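Long-range contact in tRNA(Ile2) 2-agmatinylcytidine synthetase TiaS (Archaeoglobus fulgidus, PDB 5XOB), which uses ATP to attach agmatine to the wobble cytidine C34 of its isoleucine tRNA, switching the codon it reads from AUG to AUA: residues A[97-108]-A[121-131]. Residues are numbered along the deposited sequence; the frame is centred on the assembly and turned at random.
Sequences VDEELAVKLKPF and EALFVIGKYFI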
ATOM      1  N   VAL A  97      27.957  -1.929   3.495  1.00 69.75           N
ATOM      2  CA  VAL A  97      28.262  -0.778   2.641  1.00 70.12           C
ATOM      3  C   VAL A  97      28.723   0.415   3.475  1.00 68.78           C
ATOM      4  O   VAL A  97      28.090   0.749   4.472  1.00 68.86           O
ATOM      5  CB  VAL A  97      27.004  -0.381   1.812  1.00 70.51           C
ATOM      6  CG1 VAL A  97      27.210   0.923   1.050  1.00 70.94           C
ATOM      7  CG2 VAL A  97      26.620  -1.494   0.841  1.00 69.93           C
ATOM      8  N   ASP A  98      29.812   1.058   3.053  1.00 70.06           N
ATOM      9  CA  ASP A  98      30.276   2.291   3.693  1.00 73.60           C
ATOM     10  C   ASP A  98      29.177   3.350   3.628  1.00 75.22           C
ATOM     11  O   ASP A  98      28.540   3.525   2.592  1.00 74.16           O
ATOM     12  CB  ASP A  98      31.552   2.808   3.027  1.00 74.12           C
ATOM     13  N   GLU A  99      28.951   4.045   4.739  1.00 78.75           N
ATOM     14  CA  GLU A  99      27.976   5.133   4.784  1.00 81.16           C
ATOM     15  C   GLU A  99      28.074   5.999   3.530  1.00 84.36           C
ATOM     16  O   GLU A  99      27.069   6.298   2.883  1.00 83.83           O
ATOM     17  CB  GLU A  99      28.215   5.992   6.021  1.00 82.70           C
ATOM     18  CG  GLU A  99      27.045   6.875   6.396  1.00 83.37           C
ATOM     19  CD  GLU A  99      27.280   7.594   7.703  1.00 86.40           C
ATOM     20  OE1 GLU A  99      28.458   7.830   8.059  1.00 87.23           O
ATOM     21  OE2 GLU A  99      26.283   7.921   8.373  1.00 90.57           O
ATOM     22  N   GLU A 100      29.308   6.363   3.188  1.00 90.00           N
ATOM     23  CA  GLU A 100      29.609   7.220   2.038  1.00 94.73           C
ATOM     24  C   GLU A 100      29.171   6.605   0.701  1.00 89.00           C
ATOM     25  O   GLU A 100      28.931   7.320  -0.266  1.00 85.80           O
ATOM     26  CB  GLU A 100      31.117   7.517   1.969  1.00103.43           C
ATOM     27  CG  GLU A 100      31.814   7.724   3.312  1.00113.64           C
ATOM     28  CD  GLU A 100      33.245   8.210   3.157  1.00123.84           C
ATOM     29  OE1 GLU A 100      33.891   7.862   2.141  1.00125.38           O
ATOM     30  OE2 GLU A 100      33.727   8.938   4.054  1.00127.64           O
ATOM     31  N   LEU A 101      29.080   5.281   0.657  1.00 85.49           N
ATOM     32  CA  LEU A 101      28.763   4.550  -0.568  1.00 86.99           C
ATOM     33  C   LEU A 101      27.255   4.258  -0.743  1.00 86.27           C
ATOM     34  O   LEU A 101      26.804   3.923  -1.844  1.00 85.78           O
ATOM     35  CB  LEU A 101      29.584   3.252  -0.578  1.00 89.07           C
ATOM     36  CG  LEU A 101      29.871   2.470  -1.871  1.00 94.47           C
ATOM     37  CD1 LEU A 101      29.110   1.154  -1.920  1.00 96.66           C
ATOM     38  CD2 LEU A 101      29.616   3.282  -3.133  1.00 96.57           C
ATOM     39  N   ALA A 102      26.474   4.398   0.330  1.00 83.09           N
ATOM     40  CA  ALA A 102      25.025   4.136   0.284  1.00 78.65           C
ATOM     41  C   ALA A 102      24.311   5.038  -0.711  1.00 77.23           C
ATOM     42  O   ALA A 102      23.386   4.614  -1.405  1.00 76.04           O
ATOM     43  CB  ALA A 102      24.412   4.317   1.663  1.00 75.83           C
ATOM     44  N   VAL A 103      24.743   6.291  -0.755  1.00 77.43           N
ATOM     45  CA  VAL A 103      24.143   7.294  -1.624  1.00 79.13           C
ATOM     46  C   VAL A 103      24.179   6.853  -3.091  1.00 81.23           C
ATOM     47  O   VAL A 103      23.203   7.060  -3.815  1.00 89.99           O
ATOM     48  CB  VAL A 103      24.803   8.690  -1.411  1.00 79.59           C
ATOM     49  CG1 VAL A 103      26.250   8.707  -1.894  1.00 80.01           C
ATOM     50  CG2 VAL A 103      23.998   9.799  -2.078  1.00 79.19           C
ATOM     51  N   LYS A 104      25.264   6.207  -3.524  1.00 76.77           N
ATOM     52  CA  LYS A 104      25.364   5.741  -4.915  1.00 76.52           C
ATOM     53  C   LYS A 104      24.318   4.678  -5.286  1.00 72.68           C
ATOM     54  O   LYS A 104      24.146   4.364  -6.464  1.00 71.34           O
ATOM     55  CB  LYS A 104      26.779   5.239  -5.224  1.00 79.76           C
ATOM     56  CG  LYS A 104      27.792   6.371  -5.322  1.00 85.42           C
ATOM     57  CD  LYS A 104      29.172   5.875  -5.713  1.00 93.75           C
ATOM     58  CE  LYS A 104      30.258   6.884  -5.349  1.00100.30           C
ATOM     59  NZ  LYS A 104      31.566   6.221  -5.072  1.00104.40           N
ATOM     60  N   LEU A 105      23.618   4.145  -4.283  1.00 71.31           N
ATOM     61  CA  LEU A 105      22.608   3.100  -4.482  1.00 70.24           C
ATOM     62  C   LEU A 105      21.159   3.597  -4.525  1.00 68.22           C
ATOM     63  O   LEU A 105      20.235   2.785  -4.634  1.00 67.36           O
ATOM     64  CB  LEU A 105      22.711   2.060  -3.363  1.00 71.20           C
ATOM     65  CG  LEU A 105      23.983   1.224  -3.243  1.00 70.51           C
ATOM     66  CD1 LEU A 105      23.861   0.329  -2.016  1.00 67.84           C
ATOM     67  CD2 LEU A 105      24.214   0.392  -4.494  1.00 70.55           C
ATOM     68  N   LYS A 106      20.949   4.907  -4.430  1.00 67.08           N
ATOM     69  CA  LYS A 106      19.595   5.460  -4.500  1.00 67.46           C
ATOM     70  C   LYS A 106      18.863   5.013  -5.771  1.00 64.77           C
ATOM     71  O   LYS A 106      17.723   4.562  -5.695  1.00 65.39           O
ATOM     72  CB  LYS A 106      19.608   6.991  -4.391  1.00 69.89           C
ATOM     73  CG  LYS A 106      18.251   7.590  -4.061  1.00 76.05           C
ATOM     74  CD  LYS A 106      18.103   9.020  -4.575  1.00 80.01           C
ATOM     75  CE  LYS A 106      16.710   9.281  -5.146  1.00 83.58           C
ATOM     76  NZ  LYS A 106      16.425   8.470  -6.371  1.00 87.16           N
ATOM     77  N   PRO A 107      19.521   5.122  -6.939  1.00 62.45           N
ATOM     78  CA  PRO A 107      18.873   4.681  -8.176  1.00 60.80           C
ATOM     79  C   PRO A 107      18.499   3.204  -8.171  1.00 59.23           C
ATOM     80  O   PRO A 107      17.414   2.836  -8.620  1.00 57.29           O
ATOM     81  CB  PRO A 107      19.946   4.942  -9.251  1.00 62.65           C
ATOM     82  CG  PRO A 107      20.870   5.950  -8.660  1.00 62.43           C
ATOM     83  CD  PRO A 107      20.867   5.680  -7.188  1.00 62.74           C
ATOM     84  N   PHE A 108      19.406   2.365  -7.688  1.00 60.52           N
ATOM     85  CA  PHE A 108      19.131   0.943  -7.574  1.00 62.97           C
ATOM     86  C   PHE A 108      17.862   0.725  -6.756  1.00 62.40           C
ATOM     87  O   PHE A 108      16.922   0.074  -7.215  1.00 61.71           O
ATOM     88  CB  PHE A 108      20.303   0.199  -6.913  1.00 66.65           C
ATOM     89  CG  PHE A 108      20.159  -1.307  -6.945  1.00 67.52           C
ATOM     90  CD1 PHE A 108      20.705  -2.050  -7.990  1.00 66.03           C
ATOM     91  CD2 PHE A 108      19.453  -1.976  -5.950  1.00 64.22           C
ATOM     92  CE1 PHE A 108      20.556  -3.425  -8.032  1.00 64.17           C
ATOM     93  CE2 PHE A 108      19.305  -3.352  -5.991  1.00 63.51           C
ATOM     94  CZ  PHE A 108      19.857  -4.077  -7.032  1.00 63.16           C
ATOM     95  N   GLU A 121      22.155  -7.702 -12.163  1.00 67.66           N
ATOM     96  CA  GLU A 121      22.335  -6.295 -11.869  1.00 68.08           C
ATOM     97  C   GLU A 121      22.850  -6.106 -10.447  1.00 69.05           C
ATOM     98  O   GLU A 121      23.855  -5.422 -10.241  1.00 70.04           O
ATOM     99  CB  GLU A 121      21.025  -5.533 -12.071  1.00 69.84           C
ATOM    100  CG  GLU A 121      21.154  -4.041 -11.794  1.00 72.17           C
ATOM    101  CD  GLU A 121      20.218  -3.168 -12.618  1.00 73.75           C
ATOM    102  OE1 GLU A 121      19.235  -3.700 -13.198  1.00 74.81           O
ATOM    103  OE2 GLU A 121      20.471  -1.936 -12.674  1.00 70.53           O
ATOM    104  N   ALA A 122      22.183  -6.726  -9.473  1.00 68.18           N
ATOM    105  CA  ALA A 122      22.668  -6.705  -8.086  1.00 68.13           C
ATOM    106  C   ALA A 122      24.142  -7.100  -8.047  1.00 66.82           C
ATOM    107  O   ALA A 122      24.970  -6.418  -7.445  1.00 67.26           O
ATOM    108  CB  ALA A 122      21.845  -7.638  -7.201  1.00 66.78           C
ATOM    109  N   LEU A 123      24.461  -8.195  -8.721  1.00 66.08           N
ATOM    110  CA  LEU A 123      25.816  -8.711  -8.732  1.00 67.84           C
ATOM    111  C   LEU A 123      26.774  -7.757  -9.394  1.00 66.98           C
ATOM    112  O   LEU A 123      27.891  -7.568  -8.917  1.00 68.12           O
ATOM    113  CB  LEU A 123      25.871 -10.048  -9.458  1.00 71.11           C
ATOM    114  CG  LEU A 123      25.123 -11.188  -8.766  1.00 72.46           C
ATOM    115  CD1 LEU A 123      25.078 -12.404  -9.681  1.00 72.50           C
ATOM    116  CD2 LEU A 123      25.766 -11.526  -7.428  1.00 70.99           C
ATOM    117  N   PHE A 124      26.351  -7.166 -10.501  1.00 67.49           N
ATOM    118  CA  PHE A 124      27.213  -6.224 -11.196  1.00 71.11           C
ATOM    119  C   PHE A 124      27.618  -5.085 -10.269  1.00 69.73           C
ATOM    120  O   PHE A 124      28.790  -4.711 -10.192  1.00 68.97           O
ATOM    121  CB  PHE A 124      26.524  -5.653 -12.431  1.00 75.52           C
ATOM    122  CG  PHE A 124      27.304  -4.548 -13.094  1.00 78.41           C
ATOM    123  CD1 PHE A 124      28.403  -4.840 -13.892  1.00 78.35           C
ATOM    124  CD2 PHE A 124      26.951  -3.218 -12.906  1.00 80.69           C
ATOM    125  CE1 PHE A 124      29.129  -3.830 -14.498  1.00 79.85           C
ATOM    126  CE2 PHE A 124      27.673  -2.202 -13.510  1.00 82.13           C
ATOM    127  CZ  PHE A 124      28.766  -2.510 -14.305  1.00 82.24           C
ATOM    128  N   VAL A 125      26.630  -4.544  -9.570  1.00 70.39           N
ATOM    129  CA  VAL A 125      26.843  -3.423  -8.661  1.00 71.40           C
ATOM    130  C   VAL A 125      27.813  -3.815  -7.555  1.00 70.67           C
ATOM    131  O   VAL A 125      28.722  -3.054  -7.207  1.00 70.67           O
ATOM    132  CB  VAL A 125      25.505  -2.954  -8.047  1.00 73.09           C
ATOM    133  CG1 VAL A 125      25.725  -1.941  -6.934  1.00 73.25           C
ATOM    134  CG2 VAL A 125      24.622  -2.351  -9.122  1.00 73.97           C
ATOM    135  N   ILE A 126      27.616  -5.007  -7.005  1.00 69.83           N
ATOM    136  CA  ILE A 126      28.479  -5.497  -5.937  1.00 70.60           C
ATOM    137  C   ILE A 126      29.926  -5.607  -6.409  1.00 72.65           C
ATOM    138  O   ILE A 126      30.831  -5.120  -5.735  1.00 72.30           O
ATOM    139  CB  ILE A 126      27.978  -6.841  -5.379  1.00 67.95           C
ATOM    140  CG1 ILE A 126      26.675  -6.612  -4.607  1.00 67.37           C
ATOM    141  CG2 ILE A 126      29.022  -7.454  -4.457  1.00 68.26           C
ATOM    142  CD1 ILE A 126      25.889  -7.864  -4.296  1.00 65.94           C
ATOM    143  N   GLY A 127      30.134  -6.243  -7.563  1.00 78.41           N
ATOM    144  CA  GLY A 127      31.467  -6.344  -8.165  1.00 80.63           C
ATOM    145  C   GLY A 127      32.084  -4.977  -8.413  1.00 81.47           C
ATOM    146  O   GLY A 127      33.280  -4.760  -8.171  1.00 78.31           O
ATOM    147  N   LYS A 128      31.247  -4.052  -8.875  1.00 84.27           N
ATOM    148  CA  LYS A 128      31.677  -2.707  -9.231  1.00 86.41           C
ATOM    149  C   LYS A 128      32.175  -1.898  -8.036  1.00 84.56           C
ATOM    150  O   LYS A 128      33.092  -1.086  -8.173  1.00 86.63           O
ATOM    151  CB  LYS A 128      30.535  -1.961  -9.928  1.00 88.16           C
ATOM    152  CG  LYS A 128      30.866  -0.519 -10.272  1.00 91.77           C
ATOM    153  CD  LYS A 128      29.939   0.040 -11.336  1.00 94.43           C
ATOM    154  CE  LYS A 128      29.521   1.459 -10.988  1.00 98.23           C
ATOM    155  NZ  LYS A 128      28.586   2.036 -11.988  1.00102.83           N
ATOM    156  N   TYR A 129      31.575  -2.107  -6.870  1.00 81.38           N
ATOM    157  CA  TYR A 129      31.998  -1.389  -5.673  1.00 82.84           C
ATOM    158  C   TYR A 129      32.681  -2.280  -4.638  1.00 82.54           C
ATOM    159  O   TYR A 129      32.908  -1.852  -3.500  1.00 80.83           O
ATOM    160  CB  TYR A 129      30.805  -0.679  -5.056  1.00 83.23           C
ATOM    161  CG  TYR A 129      30.258   0.409  -5.931  1.00 84.29           C
ATOM    162  CD1 TYR A 129      30.985   1.571  -6.156  1.00 86.74           C
ATOM    163  CD2 TYR A 129      29.011   0.286  -6.536  1.00 86.62           C
ATOM    164  CE1 TYR A 129      30.487   2.589  -6.959  1.00 89.84           C
ATOM    165  CE2 TYR A 129      28.499   1.296  -7.339  1.00 88.77           C
ATOM    166  CZ  TYR A 129      29.239   2.450  -7.551  1.00 89.44           C
ATOM    167  OH  TYR A 129      28.742   3.461  -8.347  1.00 86.21           O
ATOM    168  N   PHE A 130      33.023  -3.507  -5.036  1.00 84.05           N
ATOM    169  CA  PHE A 130      33.715  -4.442  -4.154  1.00 85.56           C
ATOM    170  C   PHE A 130      32.981  -4.466  -2.809  1.00 82.56           C
ATOM    171  O   PHE A 130      33.591  -4.370  -1.738  1.00 80.14           O
ATOM    172  CB  PHE A 130      35.191  -4.034  -4.000  1.00 88.51           C
ATOM    173  CG  PHE A 130      35.818  -3.522  -5.280  1.00 92.67           C
ATOM    174  CD1 PHE A 130      36.332  -4.406  -6.226  1.00 96.23           C
ATOM    175  CD2 PHE A 130      35.883  -2.151  -5.544  1.00 93.70           C
ATOM    176  CE1 PHE A 130      36.902  -3.935  -7.404  1.00 96.26           C
ATOM    177  CE2 PHE A 130      36.449  -1.677  -6.719  1.00 95.75           C
ATOM    178  CZ  PHE A 130      36.960  -2.570  -7.651  1.00 96.56           C
ATOM    179  N   ILE A 131      31.652  -4.562  -2.890  1.00 80.64           N
ATOM    180  CA  ILE A 131      30.810  -4.612  -1.705  1.00 76.34           C
ATOM    181  C   ILE A 131      30.874  -6.028  -1.164  1.00 72.58           C
ATOM    182  O   ILE A 131      30.674  -6.997  -1.909  1.00 72.27           O
ATOM    183  CB  ILE A 131      29.336  -4.250  -1.982  1.00 77.65           C
ATOM    184  CG1 ILE A 131      29.228  -2.839  -2.552  1.00 78.73           C
ATOM    185  CG2 ILE A 131      28.515  -4.331  -0.695  1.00 75.98           C
ATOM    186  CD1 ILE A 131      27.893  -2.543  -3.200  1.00 79.99           C
TER
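Leu101 lays its CD2 methyl over one face of the Tyr129 ring, a CH-pi contact 4.1 Å from the centroid and 23° off the ring normal. Lys128 CG covers the opposite face and Val125 CG1 meets the edge, so the ring is held from three directions. Beside it the extended aliphatic chain of Lys104 crosses the phenol end, CD lying 3.6 Å from Tyr129 OH. A serine in place of Tyr129 would probably leave Leu101 CD2 and the Lys104 methylenes without their partner and open a gap between the segments.

The other contacts join aliphatic and aromatic carbons. Leu101 CD1 reaches Ile131 CG1, Val97 CG2 meets Ile131 CG2 at 3.7 Å, and Leu105 CD2 touches Val125 CG1 at the same distance. With CG anti to the backbone N (chi1 -172°), the Phe108 ring extends to helix 119-129: CZ packs on Ala122 CB at 4.1 Å, and Glu121 CG lies at the ring edge, its carboxylate salt-bridged to Lys111.

Both segments belong to the TCKD domain. A Schellman motif at Phe130 turns the chain from helix 119-129 toward strand 133-135, which pairs with strand 93-98 at the sheet's edge. Helix 141-150 packs Val149 against Val97 and Leu105, and Leu146 against Phe108 and Ala122.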